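Local coordinates for uncharacterized protein AsqI (PDB 5YY3), which is a zinc-dependent cyclopenase that converts 4'-methoxycyclopenin into 4'-methoxyviridicatin, releasing methyl isocyanate, in the biosynthesis of aspoquinolone mycotoxins, at residues 172-177 / 456-461; 181-186 / 387-392. All coordinates share one frame; numbering follows the deposited sequence.

Contact 1. Residues 172-177 / 456-461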
ATOM      1  N   LEU A 172       7.990  -8.548  -4.447  1.00 22.52           N
ATOM      2  CA  LEU A 172       7.164  -9.638  -3.946  1.00 23.31           C
ATOM      3  C   LEU A 172       7.363 -10.929  -4.749  1.00 24.77           C
ATOM      4  O   LEU A 172       7.166 -12.032  -4.216  1.00 25.49           O
ATOM      5  CB  LEU A 172       5.684  -9.229  -3.939  1.00 27.16           C
ATOM      6  CG  LEU A 172       5.251  -8.274  -2.808  1.00 25.28           C
ATOM      7  CD1 LEU A 172       3.753  -7.965  -2.886  1.00 24.45           C
ATOM      8  CD2 LEU A 172       5.620  -8.830  -1.425  1.00 20.05           C
ATOM      9  N   LEU A 173       7.761 -10.791  -6.012  1.00 22.69           N
ATOM     10  CA  LEU A 173       7.932 -11.936  -6.926  1.00 23.31           C
ATOM     11  C   LEU A 173       9.242 -12.687  -6.690  1.00 23.58           C
ATOM     12  O   LEU A 173       9.552 -13.670  -7.362  1.00 22.48           O
ATOM     13  CB  LEU A 173       7.891 -11.468  -8.373  1.00 21.36           C
ATOM     14  CG  LEU A 173       6.538 -10.883  -8.772  1.00 25.25           C
ATOM     15  CD1 LEU A 173       6.542 -10.499 -10.259  1.00 19.93           C
ATOM     16  CD2 LEU A 173       5.445 -11.905  -8.452  1.00 21.48           C
ATOM     17  N   SER A 174      10.020 -12.192  -5.746  1.00 23.12           N
ATOM     18  CA  SER A 174      11.267 -12.817  -5.350  1.00 21.73           C
ATOM     19  C   SER A 174      11.137 -14.337  -5.117  1.00 19.67           C
ATOM     20  O   SER A 174      12.044 -15.090  -5.461  1.00 22.67           O
ATOM     21  CB  SER A 174      11.793 -12.065  -4.102  1.00 24.87           C
ATOM     22  OG  SER A 174      12.337 -12.936  -3.142  1.00 28.19           O
ATOM     23  N   TYR A 175      10.015 -14.790  -4.557  1.00 18.49           N
ATOM     24  CA  TYR A 175       9.821 -16.235  -4.301  1.00 21.38           C
ATOM     25  C   TYR A 175       9.897 -17.048  -5.600  1.00 21.50           C
ATOM     26  O   TYR A 175      10.390 -18.180  -5.641  1.00 20.85           O
ATOM     27  CB  TYR A 175       8.472 -16.514  -3.599  1.00 19.92           C
ATOM     28  CG  TYR A 175       7.258 -16.311  -4.491  1.00 19.41           C
ATOM     29  CD1 TYR A 175       6.644 -15.060  -4.597  1.00 17.58           C
ATOM     30  CD2 TYR A 175       6.728 -17.366  -5.231  1.00 17.38           C
ATOM     31  CE1 TYR A 175       5.543 -14.871  -5.420  1.00 16.44           C
ATOM     32  CE2 TYR A 175       5.642 -17.185  -6.060  1.00 19.54           C
ATOM     33  CZ  TYR A 175       5.043 -15.938  -6.150  1.00 16.90           C
ATOM     34  OH  TYR A 175       3.950 -15.763  -6.983  1.00 20.33           O
ATOM     35  N   TRP A 176       9.410 -16.442  -6.668  1.00 20.42           N
ATOM     36  CA  TRP A 176       9.376 -17.079  -7.960  1.00 20.04           C
ATOM     37  C   TRP A 176      10.754 -16.986  -8.624  1.00 23.69           C
ATOM     38  O   TRP A 176      11.259 -17.975  -9.149  1.00 25.59           O
ATOM     39  CB  TRP A 176       8.303 -16.410  -8.812  1.00 19.67           C
ATOM     40  CG  TRP A 176       7.729 -17.200  -9.930  1.00 18.03           C
ATOM     41  CD1 TRP A 176       6.639 -18.004  -9.875  1.00 17.73           C
ATOM     42  CD2 TRP A 176       8.162 -17.195 -11.307  1.00 18.48           C
ATOM     43  NE1 TRP A 176       6.371 -18.522 -11.123  1.00 19.34           N
ATOM     44  CE2 TRP A 176       7.288 -18.041 -12.015  1.00 17.04           C
ATOM     45  CE3 TRP A 176       9.198 -16.559 -11.995  1.00 17.67           C
ATOM     46  CZ2 TRP A 176       7.424 -18.276 -13.388  1.00 19.84           C
ATOM     47  CZ3 TRP A 176       9.335 -16.799 -13.367  1.00 18.57           C
ATOM     48  CH2 TRP A 176       8.456 -17.654 -14.041  1.00 16.39           C
ATOM     49  N   ARG A 177      11.373 -15.811  -8.591  1.00 20.12           N
ATOM     50  CA  ARG A 177      12.683 -15.651  -9.244  1.00 21.14           C
ATOM     51  C   ARG A 177      13.809 -16.393  -8.517  1.00 25.68           C
ATOM     52  O   ARG A 177      14.760 -16.866  -9.157  1.00 19.93           O
ATOM     53  CB  ARG A 177      13.040 -14.174  -9.369  1.00 20.70           C
ATOM     54  CG  ARG A 177      12.055 -13.350 -10.220  1.00 21.56           C
ATOM     55  CD  ARG A 177      12.607 -11.938 -10.456  1.00 19.74           C
ATOM     56  NE  ARG A 177      13.030 -11.339  -9.194  1.00 24.35           N
ATOM     57  CZ  ARG A 177      12.353 -10.399  -8.532  1.00 21.72           C
ATOM     58  NH1 ARG A 177      11.220  -9.901  -9.017  1.00 19.18           N
ATOM     59  NH2 ARG A 177      12.817  -9.948  -7.383  1.00 22.16           N
ATOM     60  N   MET A 456      18.928 -20.956  -1.081  1.00 26.85           N
ATOM     61  CA  MET A 456      18.903 -19.601  -1.654  1.00 27.21           C
ATOM     62  C   MET A 456      17.533 -19.118  -2.137  1.00 25.14           C
ATOM     63  O   MET A 456      17.449 -18.376  -3.109  1.00 25.45           O
ATOM     64  CB  MET A 456      19.906 -19.498  -2.809  1.00 24.56           C
ATOM     65  CG  MET A 456      21.341 -19.823  -2.382  1.00 32.55           C
ATOM     66  SD  MET A 456      21.856 -18.831  -0.961  1.00 38.24           S
ATOM     67  CE  MET A 456      22.894 -19.968  -0.039  1.00 37.70           C
ATOM     68  N   GLU A 457      16.467 -19.512  -1.448  1.00 25.43           N
ATOM     69  CA  GLU A 457      15.118 -19.062  -1.801  1.00 26.91           C
ATOM     70  C   GLU A 457      14.665 -17.930  -0.883  1.00 26.72           C
ATOM     71  O   GLU A 457      15.220 -17.734   0.196  1.00 23.74           O
ATOM     72  CB  GLU A 457      14.125 -20.226  -1.735  1.00 22.26           C
ATOM     73  CG  GLU A 457      14.465 -21.369  -2.674  1.00 22.63           C
ATOM     74  CD  GLU A 457      13.428 -22.477  -2.647  1.00 24.93           C
ATOM     75  OE1 GLU A 457      12.913 -22.807  -1.564  1.00 23.87           O
ATOM     76  OE2 GLU A 457      13.130 -23.029  -3.717  1.00 23.37           O
ATOM     77  N   SER A 458      13.661 -17.173  -1.314  1.00 23.77           N
ATOM     78  CA  SER A 458      13.167 -16.076  -0.485  1.00 22.94           C
ATOM     79  C   SER A 458      11.654 -15.967  -0.529  1.00 25.50           C
ATOM     80  O   SER A 458      11.031 -16.343  -1.524  1.00 24.23           O
ATOM     81  CB  SER A 458      13.802 -14.754  -0.913  1.00 28.78           C
ATOM     82  OG  SER A 458      13.615 -14.525  -2.302  1.00 27.29           O
ATOM     83  N   LYS A 459      11.088 -15.486   0.582  1.00 25.68           N
ATOM     84  CA  LYS A 459       9.685 -15.078   0.705  1.00 23.80           C
ATOM     85  C   LYS A 459       8.674 -16.234   0.716  1.00 22.98           C
ATOM     86  O   LYS A 459       7.736 -16.213   1.504  1.00 25.26           O
ATOM     87  CB  LYS A 459       9.330 -14.073  -0.403  1.00 20.93           C
ATOM     88  CG  LYS A 459      10.043 -12.714  -0.252  1.00 24.77           C
ATOM     89  CD  LYS A 459       9.197 -11.567  -0.833  1.00 23.71           C
ATOM     90  CE  LYS A 459       9.874 -10.205  -0.663  1.00 24.68           C
ATOM     91  NZ  LYS A 459      11.243 -10.148  -1.290  1.00 22.66           N
ATOM     92  N   ALA A 460       8.860 -17.227  -0.151  1.00 22.23           N
ATOM     93  CA  ALA A 460       7.981 -18.401  -0.194  1.00 24.78           C
ATOM     94  C   ALA A 460       8.552 -19.491  -1.104  1.00 22.95           C
ATOM     95  O   ALA A 460       9.501 -19.257  -1.854  1.00 23.39           O
ATOM     96  CB  ALA A 460       6.578 -18.014  -0.669  1.00 19.96           C
ATOM     97  N   LYS A 461       7.981 -20.686  -0.995  1.00 20.70           N
ATOM     98  CA  LYS A 461       8.192 -21.761  -1.954  1.00 22.54           C
ATOM     99  C   LYS A 461       6.836 -22.118  -2.545  1.00 19.11           C
ATOM    100  O   LYS A 461       5.992 -22.667  -1.839  1.00 23.41           O
ATOM    101  CB  LYS A 461       8.818 -22.998  -1.300  1.00 24.37           C
ATOM    102  CG  LYS A 461       9.004 -24.184  -2.255  1.00 20.66           C
ATOM    103  CD  LYS A 461      10.053 -23.861  -3.324  1.00 24.31           C
ATOM    104  CE  LYS A 461      10.304 -25.028  -4.262  1.00 22.66           C
ATOM    105  NZ  LYS A 461      11.551 -24.839  -5.066  1.00 18.31           N
TER

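Contact 2. Residues 181-186 / 387-392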
ATOM      1  N   ASP A 181      14.444 -24.563  -7.950  1.00 22.88           N
ATOM      2  CA  ASP A 181      14.289 -25.490  -9.047  1.00 22.17           C
ATOM      3  C   ASP A 181      14.188 -24.746 -10.377  1.00 21.20           C
ATOM      4  O   ASP A 181      14.614 -25.261 -11.408  1.00 22.77           O
ATOM      5  CB  ASP A 181      13.080 -26.407  -8.795  1.00 22.33           C
ATOM      6  CG  ASP A 181      13.294 -27.318  -7.582  1.00 27.11           C
ATOM      7  OD1 ASP A 181      14.037 -28.317  -7.717  1.00 27.95           O
ATOM      8  OD2 ASP A 181      12.748 -27.027  -6.487  1.00 26.44           O
ATOM      9  N   LEU A 182      13.639 -23.540 -10.371  1.00 19.55           N
ATOM     10  CA  LEU A 182      13.740 -22.718 -11.570  1.00 20.64           C
ATOM     11  C   LEU A 182      15.212 -22.445 -11.850  1.00 23.61           C
ATOM     12  O   LEU A 182      15.677 -22.556 -12.979  1.00 22.44           O
ATOM     13  CB  LEU A 182      12.980 -21.401 -11.418  1.00 19.20           C
ATOM     14  CG  LEU A 182      13.191 -20.348 -12.502  1.00 23.08           C
ATOM     15  CD1 LEU A 182      12.778 -20.881 -13.859  1.00 21.69           C
ATOM     16  CD2 LEU A 182      12.428 -19.065 -12.168  1.00 20.84           C
ATOM     17  N   ASN A 183      15.955 -22.105 -10.812  1.00 23.21           N
ATOM     18  CA  ASN A 183      17.337 -21.736 -11.006  1.00 21.64           C
ATOM     19  C   ASN A 183      18.198 -22.928 -11.381  1.00 26.00           C
ATOM     20  O   ASN A 183      19.067 -22.820 -12.266  1.00 24.61           O
ATOM     21  CB  ASN A 183      17.873 -21.055  -9.760  1.00 25.35           C
ATOM     22  CG  ASN A 183      17.605 -19.571  -9.770  1.00 24.79           C
ATOM     23  OD1 ASN A 183      18.380 -18.804 -10.340  1.00 25.35           O
ATOM     24  ND2 ASN A 183      16.485 -19.158  -9.170  1.00 23.61           N
ATOM     25  N   ASP A 184      17.958 -24.072 -10.748  1.00 22.71           N
ATOM     26  CA  ASP A 184      18.722 -25.250 -11.135  1.00 28.41           C
ATOM     27  C   ASP A 184      18.357 -25.663 -12.558  1.00 25.13           C
ATOM     28  O   ASP A 184      19.223 -26.073 -13.317  1.00 29.17           O
ATOM     29  CB  ASP A 184      18.515 -26.442 -10.187  1.00 24.45           C
ATOM     30  CG  ASP A 184      19.227 -27.705 -10.689  1.00 25.90           C
ATOM     31  OD1 ASP A 184      20.477 -27.750 -10.618  1.00 24.79           O
ATOM     32  OD2 ASP A 184      18.542 -28.631 -11.196  1.00 27.93           O
ATOM     33  N   SER A 185      17.082 -25.548 -12.921  1.00 23.22           N
ATOM     34  CA  SER A 185      16.657 -25.887 -14.282  1.00 24.11           C
ATOM     35  C   SER A 185      17.321 -24.997 -15.336  1.00 25.56           C
ATOM     36  O   SER A 185      17.765 -25.467 -16.392  1.00 24.50           O
ATOM     37  CB  SER A 185      15.136 -25.782 -14.408  1.00 21.71           C
ATOM     38  OG  SER A 185      14.763 -25.611 -15.763  1.00 22.77           O
ATOM     39  N   HIS A 186      17.356 -23.701 -15.051  1.00 25.45           N
ATOM     40  CA  HIS A 186      17.923 -22.713 -15.950  1.00 25.48           C
ATOM     41  C   HIS A 186      19.420 -22.959 -16.106  1.00 28.64           C
ATOM     42  O   HIS A 186      19.998 -22.768 -17.178  1.00 29.48           O
ATOM     43  CB  HIS A 186      17.653 -21.314 -15.399  1.00 23.02           C
ATOM     44  CG  HIS A 186      18.317 -20.206 -16.157  1.00 28.63           C
ATOM     45  ND1 HIS A 186      17.778 -19.663 -17.303  1.00 29.79           N
ATOM     46  CD2 HIS A 186      19.459 -19.517 -15.908  1.00 24.50           C
ATOM     47  CE1 HIS A 186      18.558 -18.688 -17.730  1.00 29.41           C
ATOM     48  NE2 HIS A 186      19.582 -18.577 -16.902  1.00 26.56           N
ATOM     49  N   ALA A 387      20.974 -15.389 -13.011  1.00 25.60           N
ATOM     50  CA  ALA A 387      20.270 -14.458 -13.887  1.00 24.88           C
ATOM     51  C   ALA A 387      18.745 -14.401 -13.625  1.00 28.08           C
ATOM     52  O   ALA A 387      18.194 -13.295 -13.502  1.00 25.09           O
ATOM     53  CB  ALA A 387      20.540 -14.802 -15.342  1.00 27.22           C
ATOM     54  N   PRO A 388      18.055 -15.571 -13.535  1.00 26.50           N
ATOM     55  CA  PRO A 388      16.608 -15.492 -13.269  1.00 24.73           C
ATOM     56  C   PRO A 388      16.240 -14.747 -11.982  1.00 21.78           C
ATOM     57  O   PRO A 388      15.104 -14.287 -11.859  1.00 24.09           O
ATOM     58  CB  PRO A 388      16.182 -16.967 -13.160  1.00 24.76           C
ATOM     59  CG  PRO A 388      17.186 -17.710 -13.943  1.00 27.05           C
ATOM     60  CD  PRO A 388      18.484 -16.964 -13.781  1.00 23.82           C
ATOM     61  N   ARG A 389      17.174 -14.617 -11.048  1.00 22.05           N
ATOM     62  CA  ARG A 389      16.875 -13.959  -9.782  1.00 21.65           C
ATOM     63  C   ARG A 389      16.721 -12.450  -9.957  1.00 23.49           C
ATOM     64  O   ARG A 389      15.987 -11.795  -9.218  1.00 25.50           O
ATOM     65  CB  ARG A 389      17.972 -14.228  -8.755  1.00 23.07           C
ATOM     66  CG  ARG A 389      18.412 -15.667  -8.619  1.00 24.09           C
ATOM     67  CD  ARG A 389      19.567 -15.766  -7.630  1.00 21.31           C
ATOM     68  NE  ARG A 389      19.907 -17.163  -7.415  1.00 26.47           N
ATOM     69  CZ  ARG A 389      19.325 -17.941  -6.508  1.00 25.55           C
ATOM     70  NH1 ARG A 389      18.393 -17.444  -5.711  1.00 25.46           N
ATOM     71  NH2 ARG A 389      19.679 -19.217  -6.390  1.00 26.10           N
ATOM     72  N   ASP A 390      17.427 -11.909 -10.943  1.00 26.97           N
ATOM     73  CA  ASP A 390      17.567 -10.464 -11.131  1.00 25.31           C
ATOM     74  C   ASP A 390      16.478  -9.884 -12.054  1.00 24.60           C
ATOM     75  O   ASP A 390      16.306 -10.352 -13.178  1.00 25.03           O
ATOM     76  CB  ASP A 390      18.957 -10.196 -11.700  1.00 24.17           C
ATOM     77  CG  ASP A 390      19.371  -8.739 -11.616  1.00 25.02           C
ATOM     78  OD1 ASP A 390      18.484  -7.853 -11.636  1.00 24.01           O
ATOM     79  OD2 ASP A 390      20.603  -8.496 -11.560  1.00 22.91           O
ATOM     80  N   PRO A 391      15.734  -8.869 -11.580  1.00 23.83           N
ATOM     81  CA  PRO A 391      14.668  -8.302 -12.420  1.00 21.25           C
ATOM     82  C   PRO A 391      15.178  -7.661 -13.710  1.00 25.29           C
ATOM     83  O   PRO A 391      14.403  -7.573 -14.673  1.00 24.73           O
ATOM     84  CB  PRO A 391      14.027  -7.240 -11.516  1.00 23.92           C
ATOM     85  CG  PRO A 391      14.343  -7.686 -10.130  1.00 23.13           C
ATOM     86  CD  PRO A 391      15.744  -8.267 -10.233  1.00 25.04           C
ATOM     87  N   CYS A 392      16.433  -7.216 -13.768  1.00 26.19           N
ATOM     88  CA  CYS A 392      16.888  -6.621 -15.031  1.00 25.14           C
ATOM     89  C   CYS A 392      16.904  -7.664 -16.161  1.00 24.15           C
ATOM     90  O   CYS A 392      16.682  -7.324 -17.322  1.00 23.73           O
ATOM     91  CB  CYS A 392      18.266  -5.952 -14.887  1.00 25.33           C
ATOM     92  SG  CYS A 392      19.706  -7.025 -14.706  1.00 26.49           S
TER
HETATM   93  O   HOH W   1      21.353 -19.371  -9.276  1.00 31.91           O

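Contact 1. Residues 172-177 / 456-461
Tyr175 and Ala460 make the apolar part of this contact. Their CB atoms lie 3.8 Å apart. The Ala460 methyl approaches the tyrosine ring obliquely. Tyr175 CG sits between its own backbone N and carbonyl carbon (chi1 71°), and the ring leads away from 456-461. Its OH bonds to Glu228 and Trp232. Lys459 CB also packs on Tyr175 CB, at 4.1 Å.

The backbones meet in a CA-H...O contact. Tyr175 CA lies 3.0 Å from Ser458 O, with an angle of 134° at the hydrogen. Ser458 O also accepts from Ala460 N. The contact joins two domains of a hemocyanin-like chain. The short helix 174-177 belongs to the helical domain, related to the copper domain of hemocyanins but here binding zinc. Residues 456-461 end the loop that leads from strand 443-449 into strand 461-475 of the Ig-like domain.

Polar and charged ends mostly turn to other partners. The Lys459 chain runs past Ser174 and bends at its last torsion (chi4 57°). Lys459 NZ comes 3.4 Å from Ser174 CB and forms a salt bridge with Glu160. Ser458 OG bonds to Asp178. Within 456-461, Lys461 NZ forms a salt bridge with Glu457 OE2, 2.8 Å, at its syn lone pair. Leu172 and Lys459 also pack against a second subunit.

Contact 2. Residues 181-186 / 387-392
Leu182 opens the contact with a light touch, its CD2 lying 4.4 Å from Pro388 CB.

The polar part centres on Asn183. The Asn183 amide stacks on one face of the Arg389 guanidinium, with the two planes 18° apart. Asn183 CG lies 4.0 Å from Arg389 CZ, and the two side chains cross at about a right angle. Asn183 OD1 also approaches the arginine's aliphatic part, 3.6 Å from Arg389 CG. A water links the pair. It donates to Asn183 OD1 at 3.2 Å and accepts from Arg389 NE. The outer ends are held elsewhere: Asn183 ND2 donates to Asp179 O, and Arg389 NH1 reaches Met456 O and Asp178.

His186 is a zinc ligand, together with His190 and His218. With CG anti to the backbone N (chi1 174°), its ring meets Pro388. The proline covers one face of the imidazole in a CH-pi contact, with Pro388 CG 3.6 Å from the His186 ring centroid and 19° off the normal. Pro388 CD lies over the same face, 3.5 Å from His186 CD2. The proline therefore backs a first-shell ligand from the second shell. Ala387 CB lies obliquely to the same ring.

Helix 180-193 thus packs on the 3-10 turn 387-389, just before helix 391-410. Asp390 N-caps that helix through Cys392 N, and Tyr397 from it also touches His186. Helix 174-177 borders the contact at Leu182, through Trp176.

In the fold
Contact 2 is nested inside the chain loop that contact 1 closes, and their centres are 11 Å apart. Helices 174-177 and 180-193 follow each other in the chain. The turn between them is tied by a probable hydrogen bond, Arg177 O to Asn183 ND2 at 2.9 Å. A salt bridge of the same length, Lys461 NZ to Asp181 OD2, joins strand 461-475 to helix 180-193. Asp178 links the two contacts, with a hydrogen bond to Ser458 and a salt bridge to Arg389. Contact 2 holds part of the zinc site: between nearest atoms, the His186 side chain is about 3 Å from that of His190 and about 5 Å from that of His218. Contact 1 lies away from the metal, at the domain boundary.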